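Local coordinates for fiber protein 2 (Fowl adenovirus 1, PDB 2VTW) that forms the short-fibre spikes of the capsid and, through its trimeric C-terminal head domain, probably attaches the virion to a receptor on the host cell, at residues A[7-12]-A[31-36]; A[55-60]-A[177-182]. All coordinates share one frame; numbering follows the deposited sequence.

Contact 1. Residues A[7-12]-A[31-36]; sequences FTSGTI and GSYFLQ
Phe34 lies in the angle where the 7-12 segment leaves its strand, with the backbone of Ile12 over one face of its ring. Ile12 CA sits 3.8 Å from the ring centroid and only 8° off the normal, a CH-pi contact almost over the centre. Phe34 CG is anti to the backbone N (chi1 -164°), beside the carbonyl carbon. The Thr8 side chain crosses that of Phe34 obliquely, with Thr8 CG2 3.5 Å from both Phe34 CE1 and CZ, while Thr8 and Gln36 run side by side, pointing the same way. A water joins their ends, accepting from Gln36 NE2 and hydrogen-bonding Thr8 OG1.

Tyr33 goes to the other face of the hairpin. With chi1 at 70°, CG stands between the backbone N and carbonyl carbon, and the ring lies against Gly10, which has no CB: Gly10 CA comes to 3.3 Å from Tyr33 CE1. Ser9 OG lies in the ring plane at the phenol edge, 2.8 Å from Tyr33 OH, close enough for a hydrogen bond between the two hydroxyls. Gly89 engages both, its O with Ser9 OG and its N with Tyr33 OH. Beside them, Phe7 and Leu35 make a looser apolar contact, CE2 to CD2 at 4.2 Å.

The backbones form an antiparallel pair as far as Gly10: Ser9 and Leu35 exchange two N-H...O bonds, each 2.9 Å, and Thr11 N adds a bent third to Tyr33 O at 3.0 Å, just past the end of the 7-10 strand. The chemistry thus differs between the faces of this hairpin. The hydroxyls of the buried Ser9 and Tyr33 are satisfied by the Gly89 backbone and lie within bonding distance of each other, whereas Thr8 packs its methyl on Phe34 while its hydroxyl is joined to Gln36 through a water.

Contact 2. Residues A[55-60]-A[177-182]; sequences TTMGTR and GLFNPT
Arg60 NH1 is held by two carbonyl groups, Leu178 O across the contact and Val183 O just beyond it. The bond to Leu178 O is 3.1 Å long and bent, 136° at the hydrogen; the donor stands above the carbonyl plane, and the oxygen is tilted from the guanidinium plane. Asn180 O lies closer still, but at an angle too poor for a hydrogen bond. The bend of the arginine chain at chi3 (-76°) places NE, and the guanidinium turns one face to Pro181, whose CA lies 3.7 Å above the plane, over its centre. Along the same chain, Arg60 CD packs 3.6 Å from Phe179 CA. A water links Arg60 NH2 to Pro181 O through two weak bonds.

The 177-182 loop, between strands 163-173 and 185-197 of the head domain's beta structure, is tightly turned. Residues Gly177 to Asn180 make a type I beta turn, and an Asx turn follows: Asn180 OD1 accepts from Thr182 N, 2.9 Å away, and from the Thr182 hydroxyl as well.

Met57, in the same loop after strand 43-53 as Arg60, also points toward the 177-182 segment. Its chain crosses Phe179 at about a right angle, and the methyl alone makes the apolar contacts, with CE 3.7 Å from Phe179 CD1 and 4.2 Å from Leu178 CG. The same CE touches Leu178 O at 3.3 Å, so this oxygen has a methyl beside it as well as the arginine N-H. Phe179 meets Phe29 edge-to-face, while Val52 of strand 43-53 touches both Met57 and Leu178.

In the fold
Contact 1 closes before contact 2 opens along the chain, and their centres lie 22 Å apart; the nearest atoms are about 5 Å from each other without touching. Contact 1 pairs strands 4-23 and 28-40, a hairpin of the large mixed sheet. Contact 2 joins two loops, one following strand 43-53 and the other preceding strand 185-197. The centres of contacts 1 and 2 lie about 10 and 19 Å from the chain centre. Those two strands pair with each other, and 43-53 also pairs with 28-40, so the sheet connects the contacts. One lies within the strand framework of the head domain, near a second subunit through Gln36; the other ties peripheral loops within a single subunit.

Contact 1. Residues A[7-12]-A[31-36]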
loop_
_atom_site.group_PDB
_atom_site.type_symbol
_atom_site.label_atom_id
_atom_site.label_comp_id
_atom_site.label_asym_id
_atom_site.label_seq_id
_atom_site.Cartn_x
_atom_site.Cartn_y
_atom_site.Cartn_z
ATOM N N PHE A 7 2.234 18.868 -0.011
ATOM C CA PHE A 7 3.582 19.393 0.248
ATOM C C PHE A 7 4.619 18.643 -0.637
ATOM O O PHE A 7 4.530 17.413 -0.802
ATOM C CB PHE A 7 3.931 19.225 1.729
ATOM C CG PHE A 7 5.332 19.621 2.088
ATOM C CD1 PHE A 7 5.767 20.944 1.936
ATOM C CD2 PHE A 7 6.220 18.688 2.628
ATOM C CE1 PHE A 7 7.059 21.309 2.299
ATOM C CE2 PHE A 7 7.524 19.053 2.993
ATOM C CZ PHE A 7 7.935 20.371 2.835
ATOM N N THR A 8 5.575 19.385 -1.205
ATOM C CA THR A 8 6.653 18.845 -2.040
ATOM C C THR A 8 7.976 19.413 -1.565
ATOM O O THR A 8 8.094 20.616 -1.322
ATOM C CB THR A 8 6.473 19.216 -3.514
ATOM O OG1 THR A 8 5.165 18.831 -3.932
ATOM C CG2 THR A 8 7.522 18.526 -4.413
ATOM N N SER A 9 8.974 18.555 -1.434
ATOM C CA SER A 9 10.306 18.987 -1.046
ATOM C C SER A 9 11.346 18.087 -1.697
ATOM O O SER A 9 11.070 16.939 -2.017
ATOM C CB SER A 9 10.463 18.914 0.465
ATOM O OG SER A 9 11.761 19.307 0.876
ATOM N N GLY A 10 12.548 18.620 -1.871
ATOM C CA GLY A 10 13.676 17.844 -2.419
ATOM C C GLY A 10 13.838 18.179 -3.873
ATOM O O GLY A 10 13.232 19.137 -4.337
ATOM N N THR A 11 14.636 17.377 -4.590
ATOM C CA THR A 11 14.890 17.589 -6.033
ATOM C C THR A 11 14.205 16.560 -6.913
ATOM O O THR A 11 14.422 15.354 -6.769
ATOM C CB THR A 11 16.418 17.558 -6.394
ATOM O OG1 THR A 11 17.067 16.438 -5.750
ATOM C CG2 THR A 11 17.078 18.865 -5.985
ATOM N N ILE A 12 13.420 17.073 -7.850
ATOM C CA ILE A 12 12.687 16.284 -8.830
ATOM C C ILE A 12 13.561 15.267 -9.579
ATOM O O ILE A 12 13.069 14.207 -9.960
ATOM C CB ILE A 12 11.968 17.220 -9.854
ATOM C CG1 ILE A 12 10.822 16.480 -10.568
ATOM C CG2 ILE A 12 12.986 17.787 -10.851
ATOM C CD1 ILE A 12 9.640 17.373 -10.959
ATOM N N GLY A 31 22.296 12.098 1.020
ATOM C CA GLY A 31 21.564 11.548 -0.113
ATOM C C GLY A 31 20.591 12.575 -0.615
ATOM O O GLY A 31 20.273 13.513 0.106
ATOM N N SER A 32 20.148 12.417 -1.863
ATOM C CA SER A 32 19.090 13.245 -2.421
ATOM C C SER A 32 17.740 12.582 -2.151
ATOM O O SER A 32 17.677 11.395 -1.824
ATOM C CB SER A 32 19.301 13.438 -3.919
ATOM O OG SER A 32 20.676 13.742 -4.175
ATOM N N TYR A 33 16.667 13.344 -2.281
ATOM C CA TYR A 33 15.339 12.800 -2.026
ATOM C C TYR A 33 14.328 13.623 -2.783
ATOM O O TYR A 33 14.580 14.783 -3.139
ATOM C CB TYR A 33 15.018 12.776 -0.522
ATOM C CG TYR A 33 14.819 14.167 0.029
ATOM C CD1 TYR A 33 13.588 14.792 -0.085
ATOM C CD2 TYR A 33 15.882 14.888 0.580
ATOM C CE1 TYR A 33 13.389 16.091 0.364
ATOM C CE2 TYR A 33 15.694 16.227 1.034
ATOM C CZ TYR A 33 14.437 16.801 0.921
ATOM O OH TYR A 33 14.187 18.083 1.333
ATOM N N PHE A 34 13.181 13.013 -3.056
ATOM C CA PHE A 34 12.037 13.754 -3.486
ATOM C C PHE A 34 10.831 13.254 -2.691
ATOM O O PHE A 34 10.514 12.054 -2.704
ATOM C CB PHE A 34 11.855 13.600 -4.975
ATOM C CG PHE A 34 10.938 14.616 -5.570
ATOM C CD1 PHE A 34 11.098 15.972 -5.295
ATOM C CD2 PHE A 34 9.914 14.242 -6.402
ATOM C CE1 PHE A 34 10.266 16.916 -5.838
ATOM C CE2 PHE A 34 9.064 15.203 -6.946
ATOM C CZ PHE A 34 9.251 16.541 -6.643
ATOM N N LEU A 35 10.186 14.191 -1.995
ATOM C CA LEU A 35 9.106 13.938 -1.029
ATOM C C LEU A 35 7.854 14.651 -1.506
ATOM O O LEU A 35 7.874 15.864 -1.734
ATOM C CB LEU A 35 9.517 14.494 0.337
ATOM C CG LEU A 35 8.473 14.527 1.457
ATOM C CD1 LEU A 35 8.003 13.076 1.753
ATOM C CD2 LEU A 35 9.054 15.201 2.731
ATOM N N GLN A 36 6.773 13.909 -1.717
ATOM C CA GLN A 36 5.502 14.481 -2.151
ATOM C C GLN A 36 4.445 13.890 -1.241
ATOM O O GLN A 36 4.267 12.661 -1.225
ATOM C CB GLN A 36 5.221 14.123 -3.606
ATOM C CG GLN A 36 6.176 14.816 -4.613
ATOM C CD GLN A 36 6.068 14.270 -6.012
ATOM O OE1 GLN A 36 6.630 13.218 -6.298
ATOM N NE2 GLN A 36 5.340 14.967 -6.891
HETATM O O HOH W 1 4.317 17.781 -6.340
HETATM O O HOH W 2 17.518 16.136 -3.052
#

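Contact 2. Residues A[55-60]-A[177-182]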
loop_
_atom_site.group_PDB
_atom_site.type_symbol
_atom_site.label_atom_id
_atom_site.label_comp_id
_atom_site.label_asym_id
_atom_site.label_seq_id
_atom_site.Cartn_x
_atom_site.Cartn_y
_atom_site.Cartn_z
ATOM N N THR A 55 29.971 9.007 -4.600
ATOM C CA THR A 55 30.843 10.162 -4.813
ATOM C C THR A 55 30.332 11.462 -4.167
ATOM O O THR A 55 31.071 12.450 -4.130
ATOM C CB THR A 55 31.133 10.422 -6.327
ATOM O OG1 THR A 55 29.978 10.973 -6.978
ATOM C CG2 THR A 55 31.602 9.117 -7.035
ATOM N N THR A 56 29.094 11.490 -3.673
ATOM C CA THR A 56 28.585 12.700 -2.995
ATOM C C THR A 56 27.995 12.445 -1.592
ATOM O O THR A 56 27.443 13.350 -0.979
ATOM C CB THR A 56 27.557 13.453 -3.873
ATOM O OG1 THR A 56 26.373 12.653 -4.051
ATOM C CG2 THR A 56 28.158 13.807 -5.219
ATOM N N MET A 57 28.161 11.228 -1.068
ATOM C CA MET A 57 27.550 10.839 0.209
ATOM C C MET A 57 28.468 11.104 1.412
ATOM O O MET A 57 28.010 11.108 2.559
ATOM C CB MET A 57 27.087 9.357 0.168
ATOM C CG MET A 57 28.188 8.320 0.283
ATOM S SD MET A 57 27.687 6.605 -0.016
ATOM C CE MET A 57 27.166 6.087 1.621
ATOM N N GLY A 58 29.762 11.309 1.150
ATOM C CA GLY A 58 30.732 11.588 2.195
ATOM C C GLY A 58 31.526 10.384 2.642
ATOM O O GLY A 58 31.492 9.340 2.007
ATOM N N THR A 59 32.217 10.547 3.767
ATOM C CA THR A 59 33.258 9.626 4.223
ATOM C C THR A 59 32.695 8.330 4.776
ATOM O O THR A 59 31.868 8.332 5.697
ATOM C CB THR A 59 34.181 10.303 5.325
ATOM O OG1 THR A 59 34.941 11.370 4.731
ATOM C CG2 THR A 59 35.155 9.293 5.973
ATOM N N ARG A 60 33.160 7.215 4.225
ATOM C CA ARG A 60 32.769 5.916 4.742
ATOM C C ARG A 60 33.917 5.343 5.551
ATOM O O ARG A 60 34.878 4.814 4.987
ATOM C CB ARG A 60 32.319 4.983 3.609
ATOM C CG ARG A 60 30.969 5.418 3.015
ATOM C CD ARG A 60 30.587 4.610 1.816
ATOM N NE ARG A 60 31.337 4.986 0.626
ATOM C CZ ARG A 60 31.346 4.287 -0.507
ATOM N NH1 ARG A 60 30.628 3.174 -0.611
ATOM N NH2 ARG A 60 32.076 4.700 -1.538
ATOM N N GLY A 177 27.092 -3.051 0.952
ATOM C CA GLY A 177 27.838 -2.415 -0.126
ATOM C C GLY A 177 27.812 -0.895 -0.165
ATOM O O GLY A 177 28.814 -0.261 -0.527
ATOM N N LEU A 178 26.663 -0.313 0.181
ATOM C CA LEU A 178 26.494 1.136 0.168
ATOM C C LEU A 178 27.512 1.852 1.063
ATOM O O LEU A 178 27.867 2.987 0.780
ATOM C CB LEU A 178 25.066 1.507 0.602
ATOM C CG LEU A 178 24.615 2.976 0.522
ATOM C CD1 LEU A 178 24.787 3.576 -0.867
ATOM C CD2 LEU A 178 23.162 3.118 0.988
ATOM N N PHE A 179 27.964 1.179 2.121
ATOM C CA PHE A 179 28.834 1.780 3.142
ATOM C C PHE A 179 30.260 1.209 3.164
ATOM O O PHE A 179 31.038 1.505 4.067
ATOM C CB PHE A 179 28.142 1.655 4.511
ATOM C CG PHE A 179 26.767 2.261 4.512
ATOM C CD1 PHE A 179 26.613 3.631 4.303
ATOM C CD2 PHE A 179 25.633 1.463 4.636
ATOM C CE1 PHE A 179 25.373 4.197 4.255
ATOM C CE2 PHE A 179 24.379 2.026 4.593
ATOM C CZ PHE A 179 24.244 3.393 4.395
ATOM N N ASN A 180 30.582 0.396 2.160
ATOM C CA ASN A 180 31.925 -0.127 1.958
ATOM C C ASN A 180 32.651 0.807 0.988
ATOM O O ASN A 180 32.234 0.944 -0.165
ATOM C CB ASN A 180 31.872 -1.565 1.432
ATOM C CG ASN A 180 33.248 -2.158 1.199
ATOM O OD1 ASN A 180 34.066 -1.569 0.511
ATOM N ND2 ASN A 180 33.502 -3.339 1.765
ATOM N N PRO A 181 33.746 1.458 1.458
ATOM C CA PRO A 181 34.425 2.512 0.671
ATOM C C PRO A 181 35.080 2.036 -0.639
ATOM O O PRO A 181 35.417 2.872 -1.493
ATOM C CB PRO A 181 35.480 3.074 1.641
ATOM C CG PRO A 181 35.703 1.997 2.669
ATOM C CD PRO A 181 34.404 1.215 2.762
ATOM N N THR A 182 35.238 0.728 -0.815
ATOM C CA THR A 182 35.805 0.200 -2.064
ATOM C C THR A 182 34.738 -0.007 -3.148
ATOM O O THR A 182 35.078 -0.177 -4.322
ATOM C CB THR A 182 36.601 -1.094 -1.815
ATOM O OG1 THR A 182 35.718 -2.161 -1.456
ATOM C CG2 THR A 182 37.611 -0.880 -0.684
HETATM O O HOH W 3 34.776 6.025 -0.581
#